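Local coordinates for protein nudix hydrolase DR_0079 (Deinococcus radiodurans, PDB 2O5F) that hydrolyses nucleoside di- and triphosphates to monophosphates with magnesium as cofactor, with a marked preference for CDP and CTP, at residues V34-Q45 against S114-A125; D65-Q73 against R83-N91. All coordinates share one frame; numbering follows the deposited sequence.

Interactions 1 and 2 share one four-stranded mixed sheet. Interaction 1 pairs strands 35-42 and 115-122, the two inner strands of that sheet. Interaction 2 sets helix 78-90 against its edge strand 68-71 and lies, along the chain, within the loop that interaction 1 closes. Their centres are about 9 Å apart. Strand 35-42 is the joint between them, since it pairs on its other side with 68-71, where Ala-39 N lies 2.8 Å from Val-68 O. The Nudix box, with its inferred magnesium ligands, is thus built onto the central strand pair.

Interaction 1 of 2, residues V34-Q45 against S114-A125; sequences VRVVNAFLRNSQ and SFMCVYELRSDA
Backbone bonds zip strand 35-42 to strand 115-122 in parallel, Asn-38 and Phe-40 each donating and accepting between flanking residues of the other strand. Leu-121 N to Phe-40 O, at 2.8 Å and 173°, is nearly straight. Between these bonds CA-H...O contacts fill in, such as Val-118 CA to Asn-38 O.

Apolar contacts line both faces. On one, Val-37 CG1 meets the Tyr-119 ring at its edge, and Leu-41, its CG anti to the backbone N (chi1 176°), extends CD1 toward the other strand, to 3.7 Å from Leu-121 CD2. On the other, Val-36 and Met-116 lie side by side, while Asn-38 ND2 gives a weak hydrogen bond to Met-116 SD.

Charged groups gather where the strands end. The Glu-120 carboxylate lies over one face of the Arg-42 guanidinium, OE1 2.9 Å from NH2, a bridge of charges alone because no N-H points at that oxygen; Arg-100 and Tyr-167 also hold the carboxylate. Arg-122 curls back through bends at chi2 and chi3 and presents NE to Arg-42 O at 3.0 Å, with that oxygen in its guanidinium plane. Beyond, Asp-124 OD1 takes Ser-44 N (2.8 Å) and Ser-44 OG (2.7 Å) from opposite faces of the carboxylate plane.

Strands 68-71 and 98-105 flank the pair within the mixed sheet of this Nudix fold. Helix 78-90 packs on the face bearing Ala-39 and Tyr-119, whose ring stacks with Phe-82, and helix 159-166 covers that of Phe-40 and Met-116.

Interaction 2 of 2, residues D65-Q73 against R83-N91; sequences DVSVGGAVQ and RREAREELN
Gly-69 N donates to Glu-89 OE1 at 3.0 Å, using the syn lone pair of the carboxylate, and ties the edge strand to the C-terminal turn of the helix. At the other end of the strand Arg-84 NH2 reaches Ala-71 O, also at 3.0 Å, with the oxygen close to the guanidinium plane. Just before Gly-69, Val-68 meets the helix with both branches: CG1 lies over the helix backbone at Ala-86 N, 3.4 Å away, and CG2 presses on Leu-90 CD1 at 3.3 Å, tighter than usual for two carbons. The Glu-85 carboxylate passes close to the chain at Gly-70, its OE1 3.4 Å from Gly-70 CA; a CB there would clash with it.

The two segments hold 14 of the 23 residues of the Nudix box, the loop-helix-loop signature of the family, in which helix glutamates bind the metal. Glu-85 and Glu-89 are the inferred magnesium ligands; Gly-69 N holds Glu-89, while Glu-85 packs against Gly-70 and is bridged by Arg-84.

A second shell steadies Arg-84. Its chain leaves with CG opposite the backbone N (chi1 175°) and turns at chi3, bringing NH1 to Glu-85 OE1 at 3.1 Å in a salt bridge whose hydrogen bond is weak; Glu-88 joins the network. Gln-73 OE1 sits over the centre of one guanidinium face, the amide and guanidinium planes 23° apart, and Glu-76 bridges to NE. A leucine in place of Arg-84 would probably leave Ala-71 O without this donor and the Glu-85 carboxylate without its cationic mate, freer to turn. Farther out, Ser-67 OG bonds to Leu-41 N and Trp-49 O, at the classic beta bulge that Ser-67 and Val-68 form opposite Ala-39.

Interaction 1 of 2, residues V34-Q45 against S114-A125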
# COMPACT_ATOMS: atom_id res chain seq x y z
N VAL A 34 6.86 0.55 12.80
CA VAL A 34 6.05 -0.60 12.39
C VAL A 34 6.15 -0.86 10.89
O VAL A 34 6.73 -0.06 10.14
CB VAL A 34 4.56 -0.42 12.77
CG1 VAL A 34 4.43 -0.25 14.29
CG2 VAL A 34 3.96 0.78 12.05
N ARG A 35 5.57 -1.98 10.46
CA ARG A 35 5.60 -2.40 9.06
C ARG A 35 4.24 -2.37 8.37
O ARG A 35 3.21 -2.70 8.97
CB ARG A 35 6.20 -3.82 8.97
CG ARG A 35 7.45 -3.99 9.82
CD ARG A 35 8.37 -5.15 9.41
NE ARG A 35 7.91 -6.46 9.86
CZ ARG A 35 8.70 -7.50 10.10
NH1 ARG A 35 10.02 -7.42 9.94
NH2 ARG A 35 8.17 -8.64 10.50
N VAL A 36 4.23 -1.94 7.12
CA VAL A 36 3.01 -1.90 6.32
C VAL A 36 3.33 -2.48 4.94
O VAL A 36 4.50 -2.67 4.60
CB VAL A 36 2.49 -0.45 6.12
CG1 VAL A 36 2.15 0.18 7.47
CG2 VAL A 36 3.53 0.40 5.38
N VAL A 37 2.30 -2.78 4.17
CA VAL A 37 2.49 -3.29 2.82
C VAL A 37 1.68 -2.37 1.92
O VAL A 37 0.66 -1.81 2.33
CB VAL A 37 1.97 -4.75 2.65
CG1 VAL A 37 2.99 -5.74 3.21
CG2 VAL A 37 0.64 -4.93 3.37
N ASN A 38 2.16 -2.19 0.69
CA ASN A 38 1.50 -1.35 -0.28
C ASN A 38 1.66 -2.06 -1.62
O ASN A 38 2.68 -2.72 -1.85
CB ASN A 38 2.15 0.04 -0.34
CG ASN A 38 1.73 0.93 0.83
OD1 ASN A 38 0.55 1.21 1.01
ND2 ASN A 38 2.70 1.38 1.61
N ALA A 39 0.66 -1.95 -2.47
CA ALA A 39 0.75 -2.58 -3.78
C ALA A 39 -0.01 -1.78 -4.81
O ALA A 39 -0.95 -1.05 -4.48
CB ALA A 39 0.20 -4.01 -3.73
N PHE A 40 0.43 -1.91 -6.05
CA PHE A 40 -0.17 -1.24 -7.17
C PHE A 40 -0.62 -2.31 -8.15
O PHE A 40 0.11 -3.27 -8.41
CB PHE A 40 0.84 -0.33 -7.87
CG PHE A 40 1.15 0.92 -7.10
CD1 PHE A 40 0.20 1.92 -6.97
CD2 PHE A 40 2.40 1.10 -6.51
CE1 PHE A 40 0.49 3.10 -6.27
CE2 PHE A 40 2.70 2.27 -5.80
CZ PHE A 40 1.73 3.27 -5.68
N LEU A 41 -1.83 -2.15 -8.67
CA LEU A 41 -2.37 -3.06 -9.67
C LEU A 41 -2.13 -2.33 -10.99
O LEU A 41 -2.66 -1.24 -11.20
CB LEU A 41 -3.87 -3.23 -9.44
CG LEU A 41 -4.64 -4.09 -10.46
CD1 LEU A 41 -4.19 -5.54 -10.34
CD2 LEU A 41 -6.14 -3.98 -10.20
N ARG A 42 -1.31 -2.90 -11.87
CA ARG A 42 -1.03 -2.26 -13.15
C ARG A 42 -1.49 -3.10 -14.33
O ARG A 42 -1.24 -4.31 -14.37
CB ARG A 42 0.47 -1.96 -13.29
CG ARG A 42 0.81 -1.18 -14.56
CD ARG A 42 2.31 -1.01 -14.74
NE ARG A 42 3.00 -2.30 -14.76
CZ ARG A 42 4.29 -2.45 -15.00
NH1 ARG A 42 5.06 -1.40 -15.25
NH2 ARG A 42 4.83 -3.67 -14.99
N ASN A 43 -2.15 -2.47 -15.29
CA ASN A 43 -2.63 -3.20 -16.46
C ASN A 43 -1.61 -3.18 -17.60
O ASN A 43 -0.50 -2.67 -17.44
CB ASN A 43 -3.98 -2.64 -16.93
CG ASN A 43 -3.92 -1.19 -17.38
OD1 ASN A 43 -2.86 -0.65 -17.70
ND2 ASN A 43 -5.09 -0.54 -17.43
N SER A 44 -2.00 -3.73 -18.74
CA SER A 44 -1.11 -3.80 -19.89
C SER A 44 -0.97 -2.45 -20.58
O SER A 44 -0.18 -2.29 -21.51
CB SER A 44 -1.63 -4.84 -20.87
OG SER A 44 -2.98 -4.60 -21.20
N GLN A 45 -1.75 -1.47 -20.13
CA GLN A 45 -1.71 -0.13 -20.69
C GLN A 45 -0.78 0.78 -19.88
O GLN A 45 -0.60 1.95 -20.21
CB GLN A 45 -3.13 0.45 -20.71
CG GLN A 45 -4.03 -0.14 -21.79
CD GLN A 45 -5.48 -0.33 -21.32
OE1 GLN A 45 -5.86 -1.42 -20.86
NE2 GLN A 45 -6.28 0.72 -21.41
N SER A 114 6.37 4.21 7.18
CA SER A 114 6.76 2.99 7.86
C SER A 114 7.67 2.12 7.01
O SER A 114 7.92 2.41 5.85
CB SER A 114 5.53 2.14 8.19
OG SER A 114 4.52 2.88 8.83
N PHE A 115 8.15 1.03 7.61
CA PHE A 115 8.96 0.07 6.89
C PHE A 115 7.95 -0.59 5.97
O PHE A 115 6.79 -0.78 6.35
CB PHE A 115 9.57 -0.93 7.86
CG PHE A 115 10.85 -0.46 8.47
CD1 PHE A 115 12.04 -0.57 7.77
CD2 PHE A 115 10.86 0.14 9.73
CE1 PHE A 115 13.23 -0.09 8.30
CE2 PHE A 115 12.05 0.62 10.27
CZ PHE A 115 13.24 0.50 9.55
N MET A 116 8.36 -0.92 4.76
CA MET A 116 7.40 -1.51 3.86
C MET A 116 7.96 -2.25 2.68
O MET A 116 9.10 -2.06 2.26
CB MET A 116 6.47 -0.42 3.33
CG MET A 116 7.20 0.67 2.54
SD MET A 116 6.06 1.89 1.84
CE MET A 116 5.63 2.88 3.27
N CYS A 117 7.12 -3.13 2.16
CA CYS A 117 7.43 -3.85 0.95
C CYS A 117 6.32 -3.38 0.04
O CYS A 117 5.15 -3.33 0.44
CB CYS A 117 7.35 -5.36 1.14
SG CYS A 117 7.88 -6.24 -0.34
N VAL A 118 6.69 -3.00 -1.18
CA VAL A 118 5.74 -2.54 -2.18
C VAL A 118 5.72 -3.63 -3.25
O VAL A 118 6.76 -4.11 -3.68
CB VAL A 118 6.20 -1.21 -2.82
CG1 VAL A 118 5.08 -0.63 -3.70
CG2 VAL A 118 6.58 -0.21 -1.74
N TYR A 119 4.51 -4.02 -3.65
CA TYR A 119 4.33 -5.07 -4.65
C TYR A 119 3.64 -4.53 -5.88
O TYR A 119 3.02 -3.46 -5.85
CB TYR A 119 3.46 -6.18 -4.08
CG TYR A 119 4.01 -6.82 -2.84
CD1 TYR A 119 4.96 -7.84 -2.93
CD2 TYR A 119 3.58 -6.42 -1.57
CE1 TYR A 119 5.46 -8.45 -1.79
CE2 TYR A 119 4.08 -7.02 -0.43
CZ TYR A 119 5.02 -8.03 -0.54
OH TYR A 119 5.51 -8.63 0.60
N GLU A 120 3.74 -5.27 -6.98
CA GLU A 120 3.04 -4.89 -8.19
C GLU A 120 2.21 -6.09 -8.61
O GLU A 120 2.74 -7.20 -8.76
CB GLU A 120 4.02 -4.51 -9.31
CG GLU A 120 3.31 -4.13 -10.60
CD GLU A 120 4.26 -3.69 -11.70
OE1 GLU A 120 5.02 -4.55 -12.20
OE2 GLU A 120 4.26 -2.49 -12.04
N LEU A 121 0.91 -5.88 -8.77
CA LEU A 121 -0.02 -6.93 -9.18
C LEU A 121 -0.35 -6.64 -10.64
O LEU A 121 -0.56 -5.48 -11.01
CB LEU A 121 -1.30 -6.85 -8.33
CG LEU A 121 -2.15 -8.09 -8.10
CD1 LEU A 121 -1.38 -9.07 -7.22
CD2 LEU A 121 -3.47 -7.71 -7.41
N ARG A 122 -0.37 -7.67 -11.48
CA ARG A 122 -0.67 -7.49 -12.90
C ARG A 122 -2.06 -8.01 -13.27
O ARG A 122 -2.37 -9.18 -13.05
CB ARG A 122 0.38 -8.20 -13.77
CG ARG A 122 1.82 -7.78 -13.53
CD ARG A 122 1.98 -6.27 -13.57
NE ARG A 122 1.38 -5.69 -14.76
CZ ARG A 122 1.90 -5.78 -15.98
NH1 ARG A 122 3.05 -6.42 -16.17
NH2 ARG A 122 1.27 -5.24 -17.01
N SER A 123 -2.88 -7.14 -13.84
CA SER A 123 -4.22 -7.50 -14.26
C SER A 123 -4.87 -6.41 -15.10
O SER A 123 -4.67 -5.22 -14.83
CB SER A 123 -5.13 -7.78 -13.06
OG SER A 123 -6.44 -8.14 -13.50
N ASP A 124 -5.63 -6.81 -16.11
CA ASP A 124 -6.33 -5.84 -16.94
C ASP A 124 -7.78 -5.73 -16.49
O ASP A 124 -8.52 -4.89 -16.98
CB ASP A 124 -6.27 -6.25 -18.41
CG ASP A 124 -4.96 -5.85 -19.07
OD1 ASP A 124 -4.65 -4.65 -19.10
OD2 ASP A 124 -4.23 -6.74 -19.56
N ALA A 125 -8.18 -6.58 -15.55
CA ALA A 125 -9.54 -6.56 -15.05
C ALA A 125 -9.71 -5.55 -13.92
O ALA A 125 -8.82 -5.39 -13.08
CB ALA A 125 -9.94 -7.95 -14.55
O HOH W 1 -7.56 -2.41 -17.69

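Interaction 2 of 2, residues D65-Q73 against R83-N91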
# COMPACT_ATOMS: atom_id res chain seq x y z
N ASP A 65 -5.49 6.65 -3.13
CA ASP A 65 -4.60 5.79 -2.35
C ASP A 65 -3.98 4.70 -3.21
O ASP A 65 -4.28 4.61 -4.40
CB ASP A 65 -5.39 5.16 -1.20
CG ASP A 65 -4.51 4.54 -0.13
OD1 ASP A 65 -3.28 4.78 -0.14
OD2 ASP A 65 -5.05 3.80 0.72
N VAL A 66 -3.11 3.88 -2.62
CA VAL A 66 -2.51 2.78 -3.36
C VAL A 66 -3.64 1.78 -3.62
O VAL A 66 -4.68 1.81 -2.95
CB VAL A 66 -1.41 2.04 -2.53
CG1 VAL A 66 -0.19 2.94 -2.36
CG2 VAL A 66 -1.96 1.65 -1.16
N SER A 67 -3.44 0.90 -4.59
CA SER A 67 -4.44 -0.11 -4.93
C SER A 67 -4.79 -0.99 -3.73
O SER A 67 -5.96 -1.26 -3.46
CB SER A 67 -3.92 -1.01 -6.05
OG SER A 67 -3.49 -0.24 -7.18
N VAL A 68 -3.75 -1.43 -3.01
CA VAL A 68 -3.91 -2.30 -1.83
C VAL A 68 -2.90 -1.84 -0.78
O VAL A 68 -1.72 -1.69 -1.08
CB VAL A 68 -3.57 -3.77 -2.15
CG1 VAL A 68 -4.04 -4.66 -1.00
CG2 VAL A 68 -4.17 -4.20 -3.46
N GLY A 69 -3.35 -1.64 0.45
CA GLY A 69 -2.42 -1.22 1.47
C GLY A 69 -2.91 -1.41 2.89
O GLY A 69 -4.10 -1.26 3.16
N GLY A 70 -2.00 -1.72 3.80
CA GLY A 70 -2.40 -1.90 5.19
C GLY A 70 -1.25 -2.32 6.07
O GLY A 70 -0.19 -2.73 5.59
N ALA A 71 -1.46 -2.22 7.38
CA ALA A 71 -0.43 -2.59 8.34
C ALA A 71 -0.26 -4.10 8.43
O ALA A 71 -1.22 -4.85 8.27
CB ALA A 71 -0.79 -2.02 9.72
N VAL A 72 0.97 -4.53 8.68
CA VAL A 72 1.28 -5.95 8.82
C VAL A 72 0.98 -6.32 10.27
O VAL A 72 1.45 -5.65 11.20
CB VAL A 72 2.77 -6.24 8.54
CG1 VAL A 72 3.04 -7.73 8.66
CG2 VAL A 72 3.16 -5.74 7.16
N GLN A 73 0.21 -7.38 10.48
CA GLN A 73 -0.13 -7.80 11.84
C GLN A 73 1.00 -8.56 12.51
O GLN A 73 1.78 -9.23 11.85
CB GLN A 73 -1.39 -8.66 11.82
CG GLN A 73 -2.62 -7.94 11.30
CD GLN A 73 -3.87 -8.78 11.36
OE1 GLN A 73 -4.92 -8.39 10.86
NE2 GLN A 73 -3.76 -9.96 11.99
N ARG A 83 -1.39 -10.72 0.90
CA ARG A 83 -2.48 -11.60 0.50
C ARG A 83 -3.77 -11.27 1.23
O ARG A 83 -4.86 -11.28 0.65
CB ARG A 83 -2.11 -13.07 0.76
CG ARG A 83 -3.20 -14.03 0.31
CD ARG A 83 -2.80 -15.48 0.47
NE ARG A 83 -1.71 -15.87 -0.42
CZ ARG A 83 -0.43 -15.91 -0.07
NH1 ARG A 83 -0.06 -15.58 1.16
NH2 ARG A 83 0.49 -16.29 -0.95
N ARG A 84 -3.65 -10.95 2.52
CA ARG A 84 -4.81 -10.61 3.33
C ARG A 84 -5.49 -9.31 2.91
O ARG A 84 -6.71 -9.27 2.73
CB ARG A 84 -4.40 -10.54 4.81
CG ARG A 84 -5.50 -10.09 5.77
CD ARG A 84 -5.03 -10.13 7.22
NE ARG A 84 -3.80 -9.37 7.47
CZ ARG A 84 -3.71 -8.04 7.42
NH1 ARG A 84 -4.77 -7.30 7.13
NH2 ARG A 84 -2.56 -7.45 7.68
N GLU A 85 -4.71 -8.25 2.75
CA GLU A 85 -5.27 -6.96 2.35
C GLU A 85 -5.85 -6.99 0.93
O GLU A 85 -6.88 -6.37 0.67
CB GLU A 85 -4.21 -5.86 2.44
CG GLU A 85 -3.71 -5.56 3.85
CD GLU A 85 -4.70 -4.77 4.70
OE1 GLU A 85 -4.40 -4.50 5.88
OE2 GLU A 85 -5.79 -4.42 4.19
N ALA A 86 -5.19 -7.69 0.02
CA ALA A 86 -5.67 -7.78 -1.35
C ALA A 86 -7.04 -8.44 -1.40
O ALA A 86 -7.91 -8.02 -2.15
CB ALA A 86 -4.69 -8.57 -2.21
N ARG A 87 -7.25 -9.47 -0.60
CA ARG A 87 -8.55 -10.12 -0.63
C ARG A 87 -9.63 -9.35 0.12
O ARG A 87 -10.78 -9.33 -0.31
CB ARG A 87 -8.44 -11.56 -0.11
CG ARG A 87 -8.03 -11.69 1.33
CD ARG A 87 -7.52 -13.10 1.56
NE ARG A 87 -8.41 -14.10 0.98
CZ ARG A 87 -8.06 -15.36 0.76
NH1 ARG A 87 -6.83 -15.77 1.08
NH2 ARG A 87 -8.92 -16.22 0.23
N GLU A 88 -9.28 -8.70 1.22
CA GLU A 88 -10.30 -7.95 1.95
C GLU A 88 -10.66 -6.60 1.33
O GLU A 88 -11.77 -6.12 1.51
CB GLU A 88 -9.88 -7.74 3.41
CG GLU A 88 -8.71 -6.81 3.61
CD GLU A 88 -8.42 -6.53 5.07
OE1 GLU A 88 -7.44 -5.82 5.36
OE2 GLU A 88 -9.17 -7.03 5.94
N GLU A 89 -9.74 -5.99 0.59
CA GLU A 89 -10.02 -4.70 -0.02
C GLU A 89 -10.42 -4.79 -1.50
O GLU A 89 -11.29 -4.05 -1.95
CB GLU A 89 -8.80 -3.77 0.09
CG GLU A 89 -8.27 -3.56 1.52
CD GLU A 89 -7.08 -2.62 1.57
OE1 GLU A 89 -6.11 -2.82 0.80
OE2 GLU A 89 -7.10 -1.68 2.41
N LEU A 90 -9.79 -5.69 -2.24
CA LEU A 90 -10.08 -5.81 -3.67
C LEU A 90 -10.71 -7.13 -4.07
O LEU A 90 -11.03 -7.33 -5.24
CB LEU A 90 -8.78 -5.63 -4.48
CG LEU A 90 -7.95 -4.35 -4.32
CD1 LEU A 90 -6.85 -4.36 -5.38
CD2 LEU A 90 -8.83 -3.11 -4.51
N ASN A 91 -10.91 -8.02 -3.10
CA ASN A 91 -11.47 -9.34 -3.36
C ASN A 91 -10.63 -10.03 -4.42
O ASN A 91 -11.15 -10.69 -5.32
CB ASN A 91 -12.92 -9.24 -3.84
CG ASN A 91 -13.87 -8.89 -2.73
OD1 ASN A 91 -14.50 -7.84 -2.75
ND2 ASN A 91 -13.97 -9.77 -1.75